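Local atomic coordinates of bile salt hydrolase/transferase (Clostridium perfringens, PDB entry 2BJF), a protein that hydrolyses the amide bond of glycine- and taurine-conjugated bile salts, releasing free bile acids, and also acts as a bile acid amine N-acyltransferase. Residues Ile30-Arg35 with Lys51-Gly56; Asp69-Lys74 with Ser280-Glu285; Val259-Gly264 with Lys272-Gln277; Thr293-Gln298 with Tyr319-Ser324. All blocks are in the same frame, centred on the assembly; numbering follows the deposited sequence. Where two conformers were deposited one is given.

Contact 1: Ile30-Arg35 with Lys51-Gly56; sequences IIFIPR and KYAVLG
Leu55 CD1 fills the notch between two side chains of the facing strand, lying 3.7 Å from Ile30 CG2 and 3.9 Å from Phe32 CB. The Leu55 CG is anti to the backbone N (chi1 -179°), and from there CD1 reaches back toward segment 30-35, meeting the Phe32 ring at its edge, near the ring plane. Farther along the same face the ring's CE1 comes within 4.2 Å of Ala53 CB, a side chain small enough to fit beside the aromatic group. Ile302 and Tyr289 cover Leu55 from the neighbouring sheet. On the other face Ile33 and Val54 are paired, CB to CB 4.4 Å, and both touch Phe67 of strand 64-67; beta-branched residues suit such an extended backbone.

The backbones run antiparallel, 179° between strand directions. In the hydrogen-bonded pair Ile31–Gly56, Ile31 N reaches Gly56 O over 2.7 Å, and Gly56 N returns a bond to Ile31 O. Ile33 and Val54 form the second such pair, with both bonds 2.8 Å between N and O. Between them the non-hydrogen-bonded pair Phe32–Leu55 brings Phe32 CA to 3.3 Å from Val54 O, a CA-H...O contact.

At the polar edge the aliphatic part of Arg35 lies against the chain, CG 3.7 Å from Lys51 O, while its guanidinium forms salt bridges with Glu73 and Asp310. Strand 29-33 also pairs with strand 315-318, and this antiparallel ladder belongs to the larger, nine-stranded sheet of the two that face each other in the alpha-beta-beta-alpha Ntn-hydrolase fold.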
loop_
_atom_site.group_PDB
_atom_site.type_symbol
_atom_site.label_atom_id
_atom_site.label_comp_id
_atom_site.label_asym_id
_atom_site.label_seq_id
_atom_site.Cartn_x
_atom_site.Cartn_y
_atom_site.Cartn_z
ATOM N N ILE A 30 -26.684 -28.670 -4.857
ATOM C CA ILE A 30 -26.956 -28.621 -3.430
ATOM C C ILE A 30 -27.485 -29.996 -3.029
ATOM O O ILE A 30 -28.515 -30.451 -3.536
ATOM C CB ILE A 30 -27.938 -27.486 -3.047
ATOM C CG1 ILE A 30 -27.392 -26.116 -3.476
ATOM C CG2 ILE A 30 -28.181 -27.479 -1.545
ATOM C CD1 ILE A 30 -27.682 -25.739 -4.924
ATOM N N ILE A 31 -26.755 -30.655 -2.133
ATOM C CA ILE A 31 -27.006 -32.053 -1.781
ATOM C C ILE A 31 -27.591 -32.187 -0.379
ATOM O O ILE A 31 -27.039 -31.657 0.589
ATOM C CB ILE A 31 -25.707 -32.900 -1.886
ATOM C CG1 ILE A 31 -25.114 -32.812 -3.297
ATOM C CG2 ILE A 31 -25.961 -34.359 -1.493
ATOM C CD1 ILE A 31 -23.708 -33.375 -3.410
ATOM N N PHE A 32 -28.714 -32.897 -0.288
ATOM C CA PHE A 32 -29.323 -33.254 0.988
ATOM C C PHE A 32 -29.152 -34.746 1.248
ATOM O O PHE A 32 -29.484 -35.574 0.396
ATOM C CB PHE A 32 -30.814 -32.885 1.007
ATOM C CG PHE A 32 -31.556 -33.410 2.211
ATOM C CD1 PHE A 32 -31.492 -32.741 3.431
ATOM C CD2 PHE A 32 -32.318 -34.575 2.125
ATOM C CE1 PHE A 32 -32.172 -33.221 4.548
ATOM C CE2 PHE A 32 -33.000 -35.066 3.239
ATOM C CZ PHE A 32 -32.928 -34.387 4.452
ATOM N N ILE A 33 -28.631 -35.076 2.428
ATOM C CA ILE A 33 -28.505 -36.465 2.865
ATOM C C ILE A 33 -29.279 -36.651 4.171
ATOM O O ILE A 33 -29.002 -35.961 5.153
ATOM C CB ILE A 33 -27.024 -36.892 3.068
ATOM C CG1 ILE A 33 -26.168 -36.512 1.853
ATOM C CG2 ILE A 33 -26.935 -38.393 3.345
ATOM C CD1 ILE A 33 -24.670 -36.725 2.050
ATOM N N PRO A 34 -30.258 -37.577 4.185
ATOM C CA PRO A 34 -31.048 -37.825 5.392
ATOM C C PRO A 34 -30.267 -38.602 6.455
ATOM O O PRO A 34 -29.138 -39.033 6.204
ATOM C CB PRO A 34 -32.220 -38.662 4.873
ATOM C CG PRO A 34 -31.673 -39.375 3.690
ATOM C CD PRO A 34 -30.680 -38.436 3.062
ATOM N N ARG A 35 -30.874 -38.767 7.630
ATOM C CA ARG A 35 -30.299 -39.565 8.715
ATOM C C ARG A 35 -30.182 -41.028 8.309
ATOM O O ARG A 35 -30.948 -41.505 7.462
ATOM C CB ARG A 35 -31.182 -39.495 9.964
ATOM C CG ARG A 35 -31.375 -38.120 10.568
ATOM C CD ARG A 35 -32.623 -38.129 11.435
ATOM N NE ARG A 35 -32.879 -36.846 12.082
ATOM C CZ ARG A 35 -34.036 -36.505 12.645
ATOM N NH1 ARG A 35 -35.063 -37.349 12.638
ATOM N NH2 ARG A 35 -34.171 -35.314 13.213
ATOM N N LYS A 51 -25.269 -39.935 11.014
ATOM C CA LYS A 51 -26.053 -39.861 12.241
ATOM C C LYS A 51 -27.043 -38.709 12.106
ATOM O O LYS A 51 -28.224 -38.849 12.427
ATOM C CB LYS A 51 -25.146 -39.666 13.462
ATOM C CG LYS A 51 -25.886 -39.595 14.793
ATOM C CD LYS A 51 -24.936 -39.309 15.944
ATOM C CE LYS A 51 -25.692 -39.159 17.253
ATOM N NZ LYS A 51 -24.772 -38.913 18.398
ATOM N N TYR A 52 -26.546 -37.577 11.610
ATOM C CA TYR A 52 -27.362 -36.385 11.401
ATOM C C TYR A 52 -27.572 -36.110 9.916
ATOM O O TYR A 52 -26.713 -36.429 9.088
ATOM C CB TYR A 52 -26.711 -35.169 12.070
ATOM C CG TYR A 52 -26.450 -35.341 13.553
ATOM C CD1 TYR A 52 -27.503 -35.527 14.450
ATOM C CD2 TYR A 52 -25.150 -35.311 14.060
ATOM C CE1 TYR A 52 -27.270 -35.685 15.812
ATOM C CE2 TYR A 52 -24.906 -35.465 15.424
ATOM C CZ TYR A 52 -25.971 -35.653 16.292
ATOM O OH TYR A 52 -25.738 -35.806 17.640
ATOM N N ALA A 53 -28.723 -35.524 9.591
ATOM C CA ALA A 53 -29.029 -35.103 8.225
ATOM C C ALA A 53 -28.129 -33.938 7.824
ATOM O O ALA A 53 -27.790 -33.101 8.657
ATOM C CB ALA A 53 -30.491 -34.715 8.103
ATOM N N VAL A 54 -27.753 -33.897 6.547
ATOM C CA VAL A 54 -26.774 -32.935 6.035
ATOM C C VAL A 54 -27.321 -32.190 4.815
ATOM O O VAL A 54 -28.005 -32.781 3.978
ATOM C CB VAL A 54 -25.438 -33.646 5.658
ATOM C CG1 VAL A 54 -24.437 -32.674 5.045
ATOM C CG2 VAL A 54 -24.825 -34.336 6.876
ATOM N N LEU A 55 -27.019 -30.894 4.728
ATOM C CA LEU A 55 -27.327 -30.091 3.544
ATOM C C LEU A 55 -26.160 -29.172 3.201
ATOM O O LEU A 55 -25.644 -28.467 4.070
ATOM C CB LEU A 55 -28.600 -29.262 3.752
ATOM C CG LEU A 55 -29.059 -28.396 2.568
ATOM C CD1 LEU A 55 -29.596 -29.256 1.431
ATOM C CD2 LEU A 55 -30.102 -27.376 3.002
ATOM N N GLY A 56 -25.751 -29.181 1.935
ATOM C CA GLY A 56 -24.691 -28.286 1.475
ATOM C C GLY A 56 -24.345 -28.406 0.006
ATOM O O GLY A 56 -24.918 -29.223 -0.716
#

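Contact 2: Asp69-Lys74 with Ser280-Glu285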
loop_
_atom_site.group_PDB
_atom_site.type_symbol
_atom_site.label_atom_id
_atom_site.label_comp_id
_atom_site.label_asym_id
_atom_site.label_seq_id
_atom_site.Cartn_x
_atom_site.Cartn_y
_atom_site.Cartn_z
ATOM N N ASP A 69 -19.008 -27.089 1.128
ATOM C CA ASP A 69 -19.467 -26.472 2.373
ATOM C C ASP A 69 -20.880 -26.948 2.677
ATOM O O ASP A 69 -21.648 -27.259 1.765
ATOM C CB ASP A 69 -19.416 -24.938 2.319
ATOM C CG ASP A 69 -20.078 -24.367 1.080
ATOM O OD1 ASP A 69 -19.412 -24.316 0.028
ATOM O OD2 ASP A 69 -21.257 -23.960 1.164
ATOM N N GLY A 70 -21.216 -27.009 3.960
ATOM C CA GLY A 70 -22.532 -27.475 4.370
ATOM C C GLY A 70 -22.779 -27.383 5.858
ATOM O O GLY A 70 -21.936 -26.901 6.616
ATOM N N MET A 71 -23.953 -27.848 6.270
ATOM C CA MET A 71 -24.321 -27.889 7.677
ATOM C C MET A 71 -25.125 -29.147 7.969
ATOM O O MET A 71 -25.581 -29.828 7.046
ATOM C CB MET A 71 -25.143 -26.653 8.053
ATOM C CG MET A 71 -26.468 -26.561 7.324
ATOM S SD MET A 71 -27.419 -25.099 7.738
ATOM C CE MET A 71 -28.227 -24.869 6.168
ATOM N N ASN A 72 -25.292 -29.454 9.251
ATOM C CA ASN A 72 -26.222 -30.505 9.652
ATOM C C ASN A 72 -27.450 -29.958 10.389
ATOM O O ASN A 72 -27.553 -28.754 10.646
ATOM C CB ASN A 72 -25.513 -31.629 10.432
ATOM C CG ASN A 72 -24.997 -31.189 11.795
ATOM O OD1 ASN A 72 -25.521 -30.265 12.418
ATOM N ND2 ASN A 72 -23.967 -31.878 12.273
ATOM N N GLU A 73 -28.372 -30.859 10.722
ATOM C CA GLU A 73 -29.632 -30.516 11.387
ATOM C C GLU A 73 -29.465 -29.933 12.794
ATOM O O GLU A 73 -30.413 -29.377 13.354
ATOM C CB GLU A 73 -30.525 -31.755 11.459
ATOM C CG GLU A 73 -29.866 -32.936 12.157
ATOM C CD GLU A 73 -30.825 -34.077 12.395
ATOM O OE1 GLU A 73 -31.709 -33.940 13.267
ATOM O OE2 GLU A 73 -30.685 -35.113 11.715
ATOM N N LYS A 74 -28.268 -30.077 13.361
ATOM C CA LYS A 74 -27.992 -29.623 14.725
ATOM C C LYS A 74 -27.406 -28.212 14.764
ATOM O O LYS A 74 -27.190 -27.651 15.841
ATOM C CB LYS A 74 -27.054 -30.603 15.445
ATOM C CG LYS A 74 -27.533 -32.061 15.479
ATOM C CD LYS A 74 -28.912 -32.232 16.120
ATOM C CE LYS A 74 -28.876 -32.040 17.628
ATOM N NZ LYS A 74 -30.202 -32.319 18.243
ATOM N N SER A 280 -22.251 -18.672 -0.507
ATOM C CA SER A 280 -23.222 -19.376 0.323
ATOM C C SER A 280 -23.299 -18.764 1.716
ATOM O O SER A 280 -22.308 -18.253 2.240
ATOM C CB SER A 280 -22.887 -20.867 0.411
ATOM O OG SER A 280 -21.701 -21.095 1.149
ATOM N N CYS A 281 -24.493 -18.808 2.298
ATOM C CA CYS A 281 -24.729 -18.330 3.651
ATOM C C CYS A 281 -25.747 -19.242 4.312
ATOM O O CYS A 281 -26.904 -19.297 3.897
ATOM C CB CYS A 281 -25.239 -16.888 3.639
ATOM S SG CYS A 281 -25.626 -16.227 5.277
ATOM N N MET A 282 -25.304 -19.960 5.337
ATOM C CA MET A 282 -26.160 -20.894 6.054
ATOM C C MET A 282 -26.656 -20.274 7.348
ATOM O O MET A 282 -25.858 -19.809 8.164
ATOM C CB MET A 282 -25.392 -22.184 6.361
ATOM C CG MET A 282 -25.025 -22.993 5.129
ATOM S SD MET A 282 -23.777 -24.251 5.452
ATOM C CE MET A 282 -22.269 -23.330 5.159
ATOM N N CYS A 283 -27.973 -20.249 7.527
ATOM C CA CYS A 283 -28.540 -19.889 8.818
ATOM C C CYS A 283 -28.609 -21.163 9.645
ATOM O O CYS A 283 -29.498 -22.000 9.455
ATOM C CB CYS A 283 -29.919 -19.248 8.679
ATOM S SG CYS A 283 -30.594 -18.730 10.267
ATOM N N LEU A 284 -27.653 -21.300 10.557
ATOM C CA LEU A 284 -27.419 -22.560 11.263
ATOM C C LEU A 284 -28.594 -23.037 12.127
ATOM O O LEU A 284 -28.906 -24.229 12.134
ATOM C CB LEU A 284 -26.119 -22.489 12.075
ATOM C CG LEU A 284 -24.823 -22.259 11.282
ATOM C CD1 LEU A 284 -23.665 -21.970 12.222
ATOM C CD2 LEU A 284 -24.494 -23.437 10.364
ATOM N N GLU A 285 -29.240 -22.114 12.838
ATOM C CA GLU A 285 -30.406 -22.452 13.668
ATOM C C GLU A 285 -31.580 -22.967 12.839
ATOM O O GLU A 285 -32.261 -23.917 13.235
ATOM C CB GLU A 285 -30.863 -21.248 14.499
ATOM C CG GLU A 285 -30.012 -20.952 15.730
ATOM C CD GLU A 285 -28.827 -20.041 15.446
ATOM O OE1 GLU A 285 -28.554 -19.735 14.266
ATOM O OE2 GLU A 285 -28.164 -19.626 16.420
HETATM O O HOH W 1 -29.445 -26.685 10.964
HETATM O O HOH W 2 -32.047 -27.041 11.712
#
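Asp69 OD2 accepts a hydrogen bond from Ser280 OG, 2.9 Å away, and is also bonded to the hydroxyl of Tyr289. The serine comes from above the carboxylate plane, 58° out of it. The other oxygen, OD1, is held by the hydroxyl of Tyr278 and by a salt bridge to Arg18, a deoxycholate-binding residue, so the buried carboxylate is gripped at both oxygens.

Beyond this polar end the contact turns to sulfur and hydrocarbon. Met71 and Met282 run past one another in antiparallel sense, Met71 SD lying 3.8 Å from Met282 CB. The Met282 SD rests against the backbone of Gly70, 3.3 Å from Gly70 C. Leu284 CD2 closes the row at 4.0 Å from Met71 CB. Long, flexible methionines suit this place because the two strands, 8.2 Å apart and 12° from parallel, come from different sheets and share no ladder.

A water at the far end bridges Asn72 O and Leu284 O, 2.8 Å from each. Asp69 probably stays ionised, its charge balanced by Arg18; it would thus be a second-shell residue, positioning the bile-acid-binding Arg18, and Ser280, one shell further out, probably helps to orient the carboxylate.

Contact 3: Val259-Gly264 with Lys272-Gln277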
loop_
_atom_site.group_PDB
_atom_site.type_symbol
_atom_site.label_atom_id
_atom_site.label_comp_id
_atom_site.label_asym_id
_atom_site.label_seq_id
_atom_site.Cartn_x
_atom_site.Cartn_y
_atom_site.Cartn_z
ATOM N N VAL A 259 -14.553 -8.982 -1.236
ATOM C CA VAL A 259 -13.403 -9.848 -1.504
ATOM C C VAL A 259 -13.662 -10.844 -2.641
ATOM O O VAL A 259 -12.880 -11.771 -2.860
ATOM C CB VAL A 259 -12.912 -10.581 -0.221
ATOM C CG1 VAL A 259 -12.268 -9.593 0.749
ATOM C CG2 VAL A 259 -14.051 -11.349 0.455
ATOM N N ALA A 260 -14.757 -10.630 -3.369
ATOM C CA ALA A 260 -15.112 -11.477 -4.503
ATOM C C ALA A 260 -14.228 -11.194 -5.717
ATOM O O ALA A 260 -13.910 -10.039 -6.009
ATOM C CB ALA A 260 -16.586 -11.298 -4.859
ATOM N N MET A 261 -13.827 -12.256 -6.411
ATOM C CA MET A 261 -13.026 -12.127 -7.628
ATOM C C MET A 261 -13.905 -11.809 -8.833
ATOM O O MET A 261 -15.023 -12.322 -8.951
ATOM C CB MET A 261 -12.212 -13.396 -7.885
ATOM C CG MET A 261 -11.133 -13.653 -6.851
ATOM S SD MET A 261 -10.283 -15.212 -7.128
ATOM C CE MET A 261 -9.292 -15.309 -5.643
ATOM N N VAL A 262 -13.378 -10.967 -9.719
ATOM C CA VAL A 262 -14.105 -10.445 -10.878
ATOM C C VAL A 262 -13.439 -10.930 -12.166
ATOM O O VAL A 262 -12.211 -10.898 -12.282
ATOM C CB VAL A 262 -14.138 -8.889 -10.858
ATOM C CG1 VAL A 262 -14.970 -8.338 -12.008
ATOM C CG2 VAL A 262 -14.674 -8.372 -9.524
ATOM N N ARG A 263 -14.250 -11.377 -13.127
ATOM C CA ARG A 263 -13.745 -11.935 -14.387
ATOM C C ARG A 263 -12.711 -11.046 -15.073
ATOM O O ARG A 263 -12.947 -9.854 -15.286
ATOM C CB ARG A 263 -14.897 -12.232 -15.357
ATOM C CG ARG A 263 -14.524 -13.193 -16.481
ATOM C CD ARG A 263 -15.657 -13.378 -17.489
ATOM N NE ARG A 263 -16.853 -13.970 -16.894
ATOM C CZ ARG A 263 -17.071 -15.276 -16.754
ATOM N NH1 ARG A 263 -16.170 -16.164 -17.161
ATOM N NH2 ARG A 263 -18.201 -15.694 -16.198
ATOM N N GLY A 264 -11.565 -11.640 -15.403
ATOM C CA GLY A 264 -10.529 -10.964 -16.178
ATOM C C GLY A 264 -9.301 -10.494 -15.418
ATOM O O GLY A 264 -8.212 -10.423 -15.990
ATOM N N LYS A 272 -6.715 -18.627 -17.335
ATOM C CA LYS A 272 -8.143 -18.707 -17.040
ATOM C C LYS A 272 -8.491 -17.700 -15.950
ATOM O O LYS A 272 -7.670 -17.420 -15.072
ATOM C CB LYS A 272 -8.525 -20.116 -16.579
ATOM C CG LYS A 272 -8.625 -21.148 -17.698
ATOM C CD LYS A 272 -8.854 -22.553 -17.147
ATOM C CE LYS A 272 -7.536 -23.220 -16.774
ATOM N NZ LYS A 272 -7.708 -24.506 -16.040
ATOM N N SER A 273 -9.703 -17.156 -16.012
ATOM C CA SER A 273 -10.166 -16.208 -15.006
ATOM C C SER A 273 -10.672 -16.913 -13.752
ATOM O O SER A 273 -11.612 -17.714 -13.806
ATOM C CB SER A 273 -11.249 -15.287 -15.575
ATOM O OG SER A 273 -10.699 -14.383 -16.514
ATOM N N ASP A 274 -10.026 -16.617 -12.629
ATOM C CA ASP A 274 -10.465 -17.083 -11.321
ATOM C C ASP A 274 -11.645 -16.214 -10.889
ATOM O O ASP A 274 -11.553 -14.984 -10.902
ATOM C CB ASP A 274 -9.312 -16.972 -10.317
ATOM C CG ASP A 274 -9.453 -17.922 -9.137
ATOM O OD1 ASP A 274 -10.475 -18.631 -9.028
ATOM O OD2 ASP A 274 -8.523 -17.953 -8.302
ATOM N N LEU A 275 -12.755 -16.858 -10.530
ATOM C CA LEU A 275 -13.993 -16.153 -10.184
ATOM C C LEU A 275 -14.529 -16.593 -8.833
ATOM O O LEU A 275 -14.301 -17.727 -8.413
ATOM C CB LEU A 275 -15.089 -16.436 -11.225
ATOM C CG LEU A 275 -14.824 -16.449 -12.731
ATOM C CD1 LEU A 275 -16.103 -16.783 -13.488
ATOM C CD2 LEU A 275 -14.267 -15.123 -13.196
ATOM N N THR A 276 -15.257 -15.701 -8.165
ATOM C CA THR A 276 -16.136 -16.117 -7.077
ATOM C C THR A 276 -17.354 -16.747 -7.748
ATOM O O THR A 276 -18.289 -16.045 -8.159
ATOM C CB THR A 276 -16.523 -14.947 -6.151
ATOM O OG1 THR A 276 -15.342 -14.446 -5.512
ATOM C CG2 THR A 276 -17.515 -15.401 -5.078
ATOM N N GLN A 277 -17.321 -18.072 -7.870
ATOM C CA GLN A 277 -18.355 -18.825 -8.582
ATOM C C GLN A 277 -19.702 -18.760 -7.869
ATOM O O GLN A 277 -20.743 -18.611 -8.512
ATOM C CB GLN A 277 -17.928 -20.284 -8.776
ATOM C CG GLN A 277 -16.664 -20.474 -9.615
ATOM C CD GLN A 277 -16.887 -20.347 -11.120
ATOM O OE1 GLN A 277 -15.928 -20.256 -11.886
ATOM N NE2 GLN A 277 -18.146 -20.351 -11.548
HETATM O O HOH W 3 -10.585 -13.102 -12.849
#
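Thr276 OG1 takes the backbone N-H of Met261 at 2.8 Å, fastening the loop after helix 249-257 to the start of strand 275-283 in the six-stranded sheet of the Ntn-hydrolase fold. The OG1 is anti to the carbonyl carbon (chi1 -64°), and Ala260, with only a methyl group, can lie close beside it. A weak return bond runs from Thr276 N to Met261 O.

Next to this pair, Met261 crosses Asp274 obliquely, and its SD lies 3.5 Å from Asp274 OD2. Farther along, Leu275 lies across Arg263: its CD2 is 3.4 Å from Arg263 CA, while its other methyl meets the side chain's polar end. At Gly264, whose positive phi of 105° suits a residue without a side chain, the N makes a weak bond to Ser273 OG. A water bridges the two segments, within hydrogen-bonding distance of Val262 O and Asp274 O.

The outer shell sets these groups in place. Asp21 bonds Thr276 OG1, and a second subunit contributes Asp243 to Ser273 OG and Glu251 to a salt bridge with Arg263 NE. The Arg263 chain bends at chi3 (-63°), which sets NE, and Leu275 CD1 lies over one face of the guanidinium, offset toward the rim and 3.6 Å from Arg263 NH2.

Contact 4: Thr293-Gln298 with Tyr319-Ser324; sequences TYENNQ and YNKTLS
Asn296 and Asn320 carry most of the hydrogen bonding. Asn296 OD1 accepts from Ser324 N at 3.0 Å and, on the opposite face of its amide plane, from Gln298 N, which makes an Asx turn; CG lies anti to the backbone N (chi1 180°), carrying the amide across to the other segment. Its ND2 gives a weak bond to Asn320 OD1, 2.9 Å away, the two amide planes being turned 50° apart. That same OD1 receives Thr322 N, a second Asx turn. Asparagine suits position 296 because its short amide donates and accepts at once, and position 320 because OD1 can close an Asx turn while accepting across the contact. Thr293 OG1 plays both roles too, donating to Asn320 O over 2.8 Å, on a lone pair, and accepting Asn296 N in an ST motif. Ser324 OG donates to Gln298 OE1 from above the amide plane.

Among charged groups, Glu295 and Lys321 lie side by side, pointing the same way, with OE2 3.5 Å from NZ, a long salt bridge at an exposed lysine. One water joins Glu295 OE1 to Tyr319 OH, and another donates to Asn297 OD1 and Ser324 O.

The apolar part is small: Thr293 and Tyr319 meet tip to tip, CG2 sitting over one ring face, 3.4 Å from CZ.

With neither segment forming a ladder to the other, side-chain amides and hydroxyls do the joining, and they probably help to fix the loop shapes where Leu323 and Asn297 pack on Ile250 of the second subunit.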
loop_
_atom_site.group_PDB
_atom_site.type_symbol
_atom_site.label_atom_id
_atom_site.label_comp_id
_atom_site.label_asym_id
_atom_site.label_seq_id
_atom_site.Cartn_x
_atom_site.Cartn_y
_atom_site.Cartn_z
ATOM N N THR A 293 -24.938 -17.029 -7.269
ATOM C CA THR A 293 -23.834 -17.430 -8.136
ATOM C C THR A 293 -23.293 -16.252 -8.937
ATOM O O THR A 293 -23.906 -15.179 -8.967
ATOM C CB THR A 293 -24.247 -18.566 -9.103
ATOM O OG1 THR A 293 -25.267 -18.098 -9.994
ATOM C CG2 THR A 293 -24.762 -19.776 -8.331
ATOM N N TYR A 294 -22.152 -16.458 -9.591
ATOM C CA TYR A 294 -21.564 -15.430 -10.450
ATOM C C TYR A 294 -22.549 -15.006 -11.543
ATOM O O TYR A 294 -22.674 -13.818 -11.853
ATOM C CB TYR A 294 -20.248 -15.916 -11.075
ATOM C CG TYR A 294 -19.409 -14.783 -11.618
ATOM C CD1 TYR A 294 -18.438 -14.175 -10.824
ATOM C CD2 TYR A 294 -19.600 -14.302 -12.914
ATOM C CE1 TYR A 294 -17.670 -13.119 -11.307
ATOM C CE2 TYR A 294 -18.839 -13.245 -13.407
ATOM C CZ TYR A 294 -17.878 -12.660 -12.595
ATOM O OH TYR A 294 -17.120 -11.615 -13.069
ATOM N N GLU A 295 -23.254 -15.987 -12.100
ATOM C CA GLU A 295 -24.192 -15.767 -13.197
ATOM C C GLU A 295 -25.528 -15.193 -12.724
ATOM O O GLU A 295 -26.116 -14.347 -13.400
ATOM C CB GLU A 295 -24.430 -17.076 -13.956
ATOM C CG GLU A 295 -23.202 -17.628 -14.683
ATOM C CD GLU A 295 -22.348 -18.571 -13.835
ATOM O OE1 GLU A 295 -22.531 -18.647 -12.598
ATOM O OE2 GLU A 295 -21.480 -19.247 -14.424
ATOM N N ASN A 296 -26.003 -15.663 -11.571
ATOM C CA ASN A 296 -27.283 -15.224 -11.015
ATOM C C ASN A 296 -27.145 -14.735 -9.578
ATOM O O ASN A 296 -26.971 -15.534 -8.657
ATOM C CB ASN A 296 -28.319 -16.354 -11.089
ATOM C CG ASN A 296 -29.676 -15.951 -10.521
ATOM O OD1 ASN A 296 -29.996 -14.767 -10.409
ATOM N ND2 ASN A 296 -30.485 -16.945 -10.170
ATOM N N ASN A 297 -27.249 -13.423 -9.392
ATOM C CA ASN A 297 -27.048 -12.826 -8.076
ATOM C C ASN A 297 -28.248 -12.890 -7.128
ATOM O O ASN A 297 -28.109 -12.567 -5.945
ATOM C CB ASN A 297 -26.518 -11.390 -8.197
ATOM C CG ASN A 297 -27.513 -10.442 -8.846
ATOM O OD1 ASN A 297 -28.337 -10.845 -9.668
ATOM N ND2 ASN A 297 -27.426 -9.167 -8.488
ATOM N N GLN A 298 -29.417 -13.308 -7.622
ATOM C CA GLN A 298 -30.548 -13.512 -6.716
ATOM C C GLN A 298 -30.257 -14.660 -5.755
ATOM O O GLN A 298 -29.808 -15.734 -6.167
ATOM C CB GLN A 298 -31.880 -13.758 -7.438
ATOM C CG GLN A 298 -33.051 -13.740 -6.442
ATOM C CD GLN A 298 -34.396 -14.158 -7.011
ATOM O OE1 GLN A 298 -34.486 -14.977 -7.927
ATOM N NE2 GLN A 298 -35.459 -13.609 -6.439
ATOM N N TYR A 319 -27.986 -26.345 -9.278
ATOM C CA TYR A 319 -27.175 -25.138 -9.139
ATOM C C TYR A 319 -27.685 -24.058 -10.098
ATOM O O TYR A 319 -27.692 -24.252 -11.314
ATOM C CB TYR A 319 -25.721 -25.501 -9.445
ATOM C CG TYR A 319 -24.687 -24.409 -9.273
ATOM C CD1 TYR A 319 -24.247 -24.028 -8.006
ATOM C CD2 TYR A 319 -24.112 -23.794 -10.384
ATOM C CE1 TYR A 319 -23.275 -23.040 -7.849
ATOM C CE2 TYR A 319 -23.141 -22.807 -10.239
ATOM C CZ TYR A 319 -22.726 -22.438 -8.969
ATOM O OH TYR A 319 -21.767 -21.461 -8.824
ATOM N N ASN A 320 -28.120 -22.931 -9.538
ATOM C CA ASN A 320 -28.782 -21.880 -10.313
ATOM C C ASN A 320 -27.813 -20.856 -10.903
ATOM O O ASN A 320 -27.332 -19.968 -10.199
ATOM C CB ASN A 320 -29.847 -21.180 -9.454
ATOM C CG ASN A 320 -30.781 -20.295 -10.270
ATOM O OD1 ASN A 320 -30.370 -19.644 -11.233
ATOM N ND2 ASN A 320 -32.049 -20.259 -9.875
ATOM N N LYS A 321 -27.544 -20.978 -12.201
ATOM C CA LYS A 321 -26.675 -20.028 -12.901
ATOM C C LYS A 321 -27.396 -19.316 -14.054
ATOM O O LYS A 321 -26.794 -18.989 -15.082
ATOM C CB LYS A 321 -25.372 -20.704 -13.363
ATOM C CG LYS A 321 -25.547 -21.970 -14.199
ATOM C CD LYS A 321 -24.207 -22.661 -14.456
ATOM C CE LYS A 321 -23.361 -21.904 -15.476
ATOM N NZ LYS A 321 -21.993 -22.477 -15.600
ATOM N N THR A 322 -28.690 -19.073 -13.863
ATOM C CA THR A 322 -29.494 -18.332 -14.831
ATOM C C THR A 322 -30.024 -17.074 -14.153
ATOM O O THR A 322 -30.819 -17.158 -13.215
ATOM C CB THR A 322 -30.660 -19.190 -15.373
ATOM O OG1 THR A 322 -30.147 -20.427 -15.880
ATOM C CG2 THR A 322 -31.399 -18.461 -16.493
ATOM N N LEU A 323 -29.570 -15.916 -14.628
ATOM C CA LEU A 323 -29.897 -14.631 -14.003
ATOM C C LEU A 323 -31.405 -14.424 -13.862
ATOM O O LEU A 323 -32.154 -14.539 -14.836
ATOM C CB LEU A 323 -29.251 -13.468 -14.771
ATOM C CG LEU A 323 -29.406 -12.044 -14.219
ATOM C CD1 LEU A 323 -28.822 -11.907 -12.818
ATOM C CD2 LEU A 323 -28.771 -11.032 -15.164
ATOM N N SER A 324 -31.832 -14.137 -12.634
ATOM C CA SER A 324 -33.240 -13.905 -12.327
ATOM C C SER A 324 -33.508 -12.420 -12.110
ATOM O O SER A 324 -33.051 -11.828 -11.126
ATOM C CB SER A 324 -33.667 -14.716 -11.101
ATOM O OG SER A 324 -35.021 -14.462 -10.762
HETATM O O HOH W 4 -20.847 -20.522 -11.215
HETATM O O HOH W 5 -28.118 -18.034 -7.949
HETATM O O HOH W 6 -30.999 -10.433 -9.904
#

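Along the chain contact 1 closes before contact 2 opens, contact 3 is nested inside the long loop that contact 2 closes, and contact 4 follows. Contacts 1 and 2, with centres 10 Å apart, share the larger sheet through neighbouring strands 54-61 and 70-72, and Arg35 forms a salt bridge with Glu73 between them. Contact 2 crosses to strand 275-283 of the other sheet, whose opposite end belongs to contact 3, about 25 Å away between centres. Contact 4 lies about 15 Å from contact 3, centre to centre, and both touch the second subunit. The series thus leads from the packed sheets, beside the bile-acid site, to an interface of the tetramer.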